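SidF, inhibitor of growth family, member 3 (Legionella pneumophila subsp. pneumophila, PDB 4FYE) dephosphorylates phosphoinositides, probably removing the 3-phosphate of phosphatidylinositol 3,4,5-trisphosphate. Local coordinates at residues V362-R367 with N434-N439; Q366-E371 with N420-V425. The protein carries 1 engineered substitution. All blocks are in the same frame, centred on the assembly; numbering follows the deposited sequence.

Interaction 1. Residues V362-R367 with N434-N439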
loop_
_atom_site.group_PDB
_atom_site.type_symbol
_atom_site.label_atom_id
_atom_site.label_comp_id
_atom_site.label_asym_id
_atom_site.label_seq_id
_atom_site.Cartn_x
_atom_site.Cartn_y
_atom_site.Cartn_z
ATOM N N VAL A 362 -7.096 -7.910 -5.415
ATOM C CA VAL A 362 -7.447 -8.363 -6.792
ATOM C C VAL A 362 -8.399 -9.591 -6.801
ATOM O O VAL A 362 -8.588 -10.223 -5.808
ATOM C CB VAL A 362 -6.057 -8.717 -7.381
ATOM C CG1 VAL A 362 -5.957 -10.114 -7.967
ATOM C CG2 VAL A 362 -5.382 -7.574 -8.153
ATOM N N THR A 363 -9.099 -9.891 -7.886
ATOM C CA THR A 363 -9.788 -11.173 -7.933
ATOM C C THR A 363 -9.079 -12.129 -8.931
ATOM O O THR A 363 -9.312 -12.135 -10.153
ATOM C CB THR A 363 -11.366 -11.143 -7.820
ATOM O OG1 THR A 363 -12.016 -12.301 -8.438
ATOM C CG2 THR A 363 -11.953 -9.963 -8.259
ATOM N N ALA A 364 -8.159 -12.883 -8.347
ATOM C CA ALA A 364 -7.264 -13.757 -9.052
ATOM C C ALA A 364 -7.981 -14.667 -9.989
ATOM O O ALA A 364 -7.422 -15.016 -11.042
ATOM C CB ALA A 364 -6.514 -14.583 -8.049
ATOM N N GLY A 365 -9.204 -15.090 -9.654
ATOM C CA GLY A 365 -9.889 -16.047 -10.584
ATOM C C GLY A 365 -10.712 -15.507 -11.743
ATOM O O GLY A 365 -11.248 -16.269 -12.496
ATOM N N GLN A 366 -10.856 -14.187 -11.840
ATOM C CA GLN A 366 -11.805 -13.519 -12.748
ATOM C C GLN A 366 -11.598 -13.891 -14.191
ATOM O O GLN A 366 -10.488 -13.970 -14.653
ATOM C CB GLN A 366 -11.607 -12.034 -12.649
ATOM C CG GLN A 366 -12.802 -11.222 -13.046
ATOM C CD GLN A 366 -12.611 -9.762 -12.801
ATOM O OE1 GLN A 366 -12.917 -8.955 -13.676
ATOM N NE2 GLN A 366 -12.140 -9.394 -11.599
ATOM N N ARG A 367 -12.676 -14.061 -14.945
ATOM C CA ARG A 367 -12.556 -14.577 -16.297
ATOM C C ARG A 367 -12.892 -13.621 -17.422
ATOM O O ARG A 367 -12.666 -13.925 -18.595
ATOM C CB ARG A 367 -13.390 -15.870 -16.442
ATOM C CG ARG A 367 -12.713 -17.007 -15.721
ATOM C CD ARG A 367 -13.075 -18.317 -16.310
ATOM N NE ARG A 367 -12.131 -19.342 -15.901
ATOM C CZ ARG A 367 -12.478 -20.441 -15.240
ATOM N NH1 ARG A 367 -13.757 -20.650 -14.890
ATOM N NH2 ARG A 367 -11.539 -21.318 -14.915
ATOM N N ASN A 434 -13.538 -19.085 -8.046
ATOM C CA ASN A 434 -13.292 -18.786 -6.643
ATOM C C ASN A 434 -12.163 -19.603 -6.004
ATOM O O ASN A 434 -11.603 -19.172 -5.000
ATOM C CB ASN A 434 -14.539 -19.067 -5.782
ATOM C CG ASN A 434 -15.803 -18.296 -6.210
ATOM O OD1 ASN A 434 -15.754 -17.267 -6.884
ATOM N ND2 ASN A 434 -16.965 -18.823 -5.792
ATOM N N SER A 435 -11.823 -20.739 -6.598
ATOM C CA SER A 435 -10.916 -21.707 -6.004
ATOM C C SER A 435 -9.401 -21.495 -6.205
ATOM O O SER A 435 -8.604 -22.178 -5.545
ATOM C CB SER A 435 -11.244 -23.117 -6.501
ATOM O OG SER A 435 -10.650 -23.308 -7.771
ATOM N N VAL A 436 -9.026 -20.607 -7.119
ATOM C CA VAL A 436 -7.635 -20.282 -7.379
ATOM C C VAL A 436 -6.799 -19.952 -6.109
ATOM O O VAL A 436 -5.641 -20.287 -6.061
ATOM C CB VAL A 436 -7.520 -19.056 -8.319
ATOM C CG1 VAL A 436 -6.042 -18.654 -8.470
ATOM C CG2 VAL A 436 -8.119 -19.372 -9.672
ATOM N N THR A 437 -7.383 -19.275 -5.118
ATOM C CA THR A 437 -6.674 -18.700 -3.976
ATOM C C THR A 437 -7.007 -19.510 -2.721
ATOM O O THR A 437 -6.472 -19.204 -1.629
ATOM C CB THR A 437 -7.155 -17.238 -3.678
ATOM O OG1 THR A 437 -8.588 -17.273 -3.470
ATOM C CG2 THR A 437 -6.790 -16.268 -4.797
ATOM N N LYS A 438 -7.920 -20.482 -2.853
ATOM C CA LYS A 438 -8.360 -21.331 -1.717
ATOM C C LYS A 438 -7.165 -21.819 -0.886
ATOM O O LYS A 438 -7.117 -21.569 0.323
ATOM C CB LYS A 438 -9.209 -22.526 -2.197
ATOM C CG LYS A 438 -10.120 -23.153 -1.128
ATOM C CD LYS A 438 -10.458 -24.646 -1.374
ATOM C CE LYS A 438 -9.747 -25.682 -0.451
ATOM N NZ LYS A 438 -8.602 -25.193 0.406
ATOM N N ASN A 439 -6.216 -22.514 -1.533
ATOM C CA ASN A 439 -5.034 -23.058 -0.840
ATOM C C ASN A 439 -4.175 -22.001 -0.085
ATOM O O ASN A 439 -3.801 -22.204 1.110
ATOM C CB ASN A 439 -4.147 -23.860 -1.818
ATOM C CG ASN A 439 -4.710 -25.275 -2.110
ATOM O OD1 ASN A 439 -5.626 -25.768 -1.428
ATOM N ND2 ASN A 439 -4.160 -25.928 -3.131
#

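Interaction 2. Residues Q366-E371 with N420-V425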
loop_
_atom_site.group_PDB
_atom_site.type_symbol
_atom_site.label_atom_id
_atom_site.label_comp_id
_atom_site.label_asym_id
_atom_site.label_seq_id
_atom_site.Cartn_x
_atom_site.Cartn_y
_atom_site.Cartn_z
ATOM N N GLN A 366 -10.856 -14.187 -11.840
ATOM C CA GLN A 366 -11.805 -13.519 -12.748
ATOM C C GLN A 366 -11.598 -13.891 -14.191
ATOM O O GLN A 366 -10.488 -13.970 -14.653
ATOM C CB GLN A 366 -11.607 -12.034 -12.649
ATOM C CG GLN A 366 -12.802 -11.222 -13.046
ATOM C CD GLN A 366 -12.611 -9.762 -12.801
ATOM O OE1 GLN A 366 -12.917 -8.955 -13.676
ATOM N NE2 GLN A 366 -12.140 -9.394 -11.599
ATOM N N ARG A 367 -12.676 -14.061 -14.945
ATOM C CA ARG A 367 -12.556 -14.577 -16.297
ATOM C C ARG A 367 -12.892 -13.621 -17.422
ATOM O O ARG A 367 -12.666 -13.925 -18.595
ATOM C CB ARG A 367 -13.390 -15.870 -16.442
ATOM C CG ARG A 367 -12.713 -17.007 -15.721
ATOM C CD ARG A 367 -13.075 -18.317 -16.310
ATOM N NE ARG A 367 -12.131 -19.342 -15.901
ATOM C CZ ARG A 367 -12.478 -20.441 -15.240
ATOM N NH1 ARG A 367 -13.757 -20.650 -14.890
ATOM N NH2 ARG A 367 -11.539 -21.318 -14.915
ATOM N N VAL A 368 -13.500 -12.509 -17.093
ATOM C CA VAL A 368 -13.704 -11.492 -18.077
ATOM C C VAL A 368 -13.095 -10.199 -17.544
ATOM O O VAL A 368 -13.045 -10.015 -16.326
ATOM C CB VAL A 368 -15.189 -11.257 -18.371
ATOM C CG1 VAL A 368 -15.750 -12.483 -19.084
ATOM C CG2 VAL A 368 -15.943 -10.878 -17.111
ATOM N N ALA A 369 -12.635 -9.334 -18.455
ATOM C CA ALA A 369 -11.956 -8.089 -18.078
ATOM C C ALA A 369 -10.869 -8.462 -17.068
ATOM O O ALA A 369 -10.633 -7.747 -16.077
ATOM C CB ALA A 369 -12.959 -7.101 -17.459
ATOM N N ALA A 370 -10.262 -9.624 -17.299
ATOM C CA ALA A 370 -9.371 -10.231 -16.333
ATOM C C ALA A 370 -8.125 -9.388 -15.968
ATOM O O ALA A 370 -7.641 -9.444 -14.821
ATOM C CB ALA A 370 -8.973 -11.613 -16.787
ATOM N N GLU A 371 -7.607 -8.628 -16.925
ATOM C CA GLU A 371 -6.343 -7.884 -16.734
ATOM C C GLU A 371 -5.215 -8.668 -16.007
ATOM O O GLU A 371 -4.483 -8.088 -15.197
ATOM C CB GLU A 371 -6.615 -6.558 -16.003
ATOM C CG GLU A 371 -7.532 -5.597 -16.760
ATOM C CD GLU A 371 -7.984 -4.416 -15.896
ATOM O OE1 GLU A 371 -7.320 -4.134 -14.867
ATOM O OE2 GLU A 371 -9.001 -3.747 -16.230
ATOM N N ASN A 420 -13.959 -6.844 -5.707
ATOM C CA ASN A 420 -14.829 -6.288 -6.751
ATOM C C ASN A 420 -16.050 -7.215 -6.939
ATOM O O ASN A 420 -16.349 -8.061 -6.118
ATOM C CB ASN A 420 -14.071 -6.098 -8.056
ATOM C CG ASN A 420 -13.697 -7.442 -8.676
ATOM O OD1 ASN A 420 -12.957 -7.521 -9.672
ATOM N ND2 ASN A 420 -14.207 -8.509 -8.090
ATOM N N TRP A 421 -16.805 -7.012 -8.002
ATOM C CA TRP A 421 -18.075 -7.701 -8.148
ATOM C C TRP A 421 -17.843 -9.188 -8.374
ATOM O O TRP A 421 -18.721 -10.012 -8.186
ATOM C CB TRP A 421 -18.844 -7.051 -9.258
ATOM C CG TRP A 421 -20.267 -7.569 -9.425
ATOM C CD1 TRP A 421 -21.421 -7.197 -8.726
ATOM C CD2 TRP A 421 -20.716 -8.619 -10.335
ATOM N NE1 TRP A 421 -22.516 -7.923 -9.136
ATOM C CE2 TRP A 421 -22.164 -8.753 -10.133
ATOM C CE3 TRP A 421 -20.091 -9.407 -11.292
ATOM C CZ2 TRP A 421 -22.923 -9.668 -10.857
ATOM C CZ3 TRP A 421 -20.875 -10.323 -12.027
ATOM C CH2 TRP A 421 -22.247 -10.444 -11.806
ATOM N N PHE A 422 -16.647 -9.570 -8.782
ATOM C CA PHE A 422 -16.363 -10.952 -9.051
ATOM C C PHE A 422 -15.793 -11.704 -7.874
ATOM O O PHE A 422 -15.506 -12.851 -8.019
ATOM C CB PHE A 422 -15.526 -11.126 -10.337
ATOM C CG PHE A 422 -16.133 -10.428 -11.583
ATOM C CD1 PHE A 422 -17.003 -11.113 -12.432
ATOM C CD2 PHE A 422 -15.794 -9.098 -11.923
ATOM C CE1 PHE A 422 -17.558 -10.482 -13.574
ATOM C CE2 PHE A 422 -16.320 -8.475 -13.054
ATOM C CZ PHE A 422 -17.215 -9.153 -13.873
ATOM N N ARG A 423 -15.734 -11.095 -6.688
ATOM C CA ARG A 423 -14.965 -11.645 -5.554
ATOM C C ARG A 423 -15.377 -13.068 -5.134
ATOM O O ARG A 423 -14.568 -13.828 -4.612
ATOM C CB ARG A 423 -14.994 -10.656 -4.328
ATOM C CG ARG A 423 -16.243 -10.791 -3.425
ATOM C CD ARG A 423 -16.468 -9.627 -2.453
ATOM N NE ARG A 423 -17.160 -8.774 -3.337
ATOM C CZ ARG A 423 -18.439 -8.455 -3.346
ATOM N NH1 ARG A 423 -19.345 -8.735 -2.369
ATOM N NH2 ARG A 423 -18.739 -7.733 -4.385
ATOM N N GLN A 424 -16.638 -13.434 -5.343
ATOM C CA GLN A 424 -17.125 -14.755 -4.890
ATOM C C GLN A 424 -18.410 -15.061 -5.578
ATOM O O GLN A 424 -19.496 -14.859 -5.055
ATOM C CB GLN A 424 -17.327 -14.862 -3.381
ATOM C CG GLN A 424 -17.505 -16.348 -2.894
ATOM C CD GLN A 424 -16.158 -17.102 -2.859
ATOM O OE1 GLN A 424 -15.153 -16.559 -3.281
ATOM N NE2 GLN A 424 -16.141 -18.335 -2.368
ATOM N N VAL A 425 -18.262 -15.540 -6.783
ATOM C CA VAL A 425 -19.348 -15.816 -7.723
ATOM C C VAL A 425 -20.076 -17.129 -7.305
ATOM O O VAL A 425 -19.508 -17.983 -6.620
ATOM C CB VAL A 425 -18.533 -15.971 -9.011
ATOM C CG1 VAL A 425 -18.501 -17.404 -9.639
ATOM C CG2 VAL A 425 -18.591 -14.724 -9.865
#

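Interaction 1. Residues V362-R367 with N434-N439
A364 and G365 lie against the side chains of V436 and T437, in a small apolar contact that buries 140 Å² over both partners. A364 gives up the most surface. Its CB, directed at the other segment, sits 3.7 Å from T437 CG2 and 4.1 Å from V436 CG1, so a single methyl group meets two branched residues that are neighbours in sequence. G365 adds its backbone: V436 CG2 packs on the bare main chain there, 3.9 Å from G365 CA, with the CA atoms of G365 and V436 5.8 Å apart. V436 therefore divides its two branches between two partners. With CG1 trans to the backbone N (chi1 175°), that methyl is sent to A364, and CG2 is left for G365. T437 uses its methyl alone in the contact. A chi1 of 56° places OG1 between the backbone N and the carbonyl carbon and leaves CG2 facing A364.

A364 and G365 are the two central residues of a type I beta turn from T363 to Q366, closed by Q366 N to T363 O at 3.1 Å. Across from it, V436 and T437 lie within a turn whose K438 N reaches S435 O at 3.3 Å, next to helix 438-458. F377 of helix 373-387 touches both A364 and V436, extending the apolar patch. Backbone hydrogen bonds of G365 with D433 and of R367 with L431 join the same two loops. The contact thus packs a beta-alpha connection, the turn between strand 353-360 and helix 373-387 of the mixed alpha-beta phosphatase domain, against the lead-in to helix 438-458.

Interaction 2. Residues Q366-E371 with N420-V425
The F422 ring and the side-chain amide of Q366 have planes 21° apart, and Q366 CD stands obliquely off the ring, 3.4 Å from F422 CD2. Q366 CG makes an off-centre CH-pi contact, 4.1 Å from the centroid of the F422 ring. W421 CE3 covers the opposite face near its rim, and N420 OD1 lies in the ring plane at the edge. F422 is presented by a type I beta turn, N420 to R423, in the loop after strand 402-416. An extended chain beyond CG lays the Q366 amide along the CD2 side of the ring with NE2 turned to N420, where it makes a weak hydrogen bond to OD1 at 2.8 Å, bent to 122° at the hydrogen. The two amide planes are 58° apart. V368 crosses the far end of the ring at about a right angle, its CG2 3.9 Å from F422 CZ, on the more exposed side of the contact. R423 meets N420 O side-on, and its NH1 is hydrogen-bonded to H619 O. N420 O receives three donors: R423 N at 3.1 Å, and NE and NH2 of the same arginine, each 3.0 Å from that oxygen, which lies close to the guanidinium plane.

Overall arrangement
From the N terminus, the chain leaves strand 353-360, enters the shared loop at V362 and passes Q366 and R367, which both ranges share, before helix 373-387. It returns through strands 391-399 and 402-416. Interaction 2 then closes the shorter loop, at 420-425, and interaction 1 the longer, at 434-439, so the second nests inside the first. Strands 353-360 and 402-416 run parallel, and the loops that follow them meet at the same end of the four-stranded sheet. The centres of the contacts are 8 Å apart, and a probable hydrogen bond from N434 ND2 to V425 O, 2.8 Å, joins them directly.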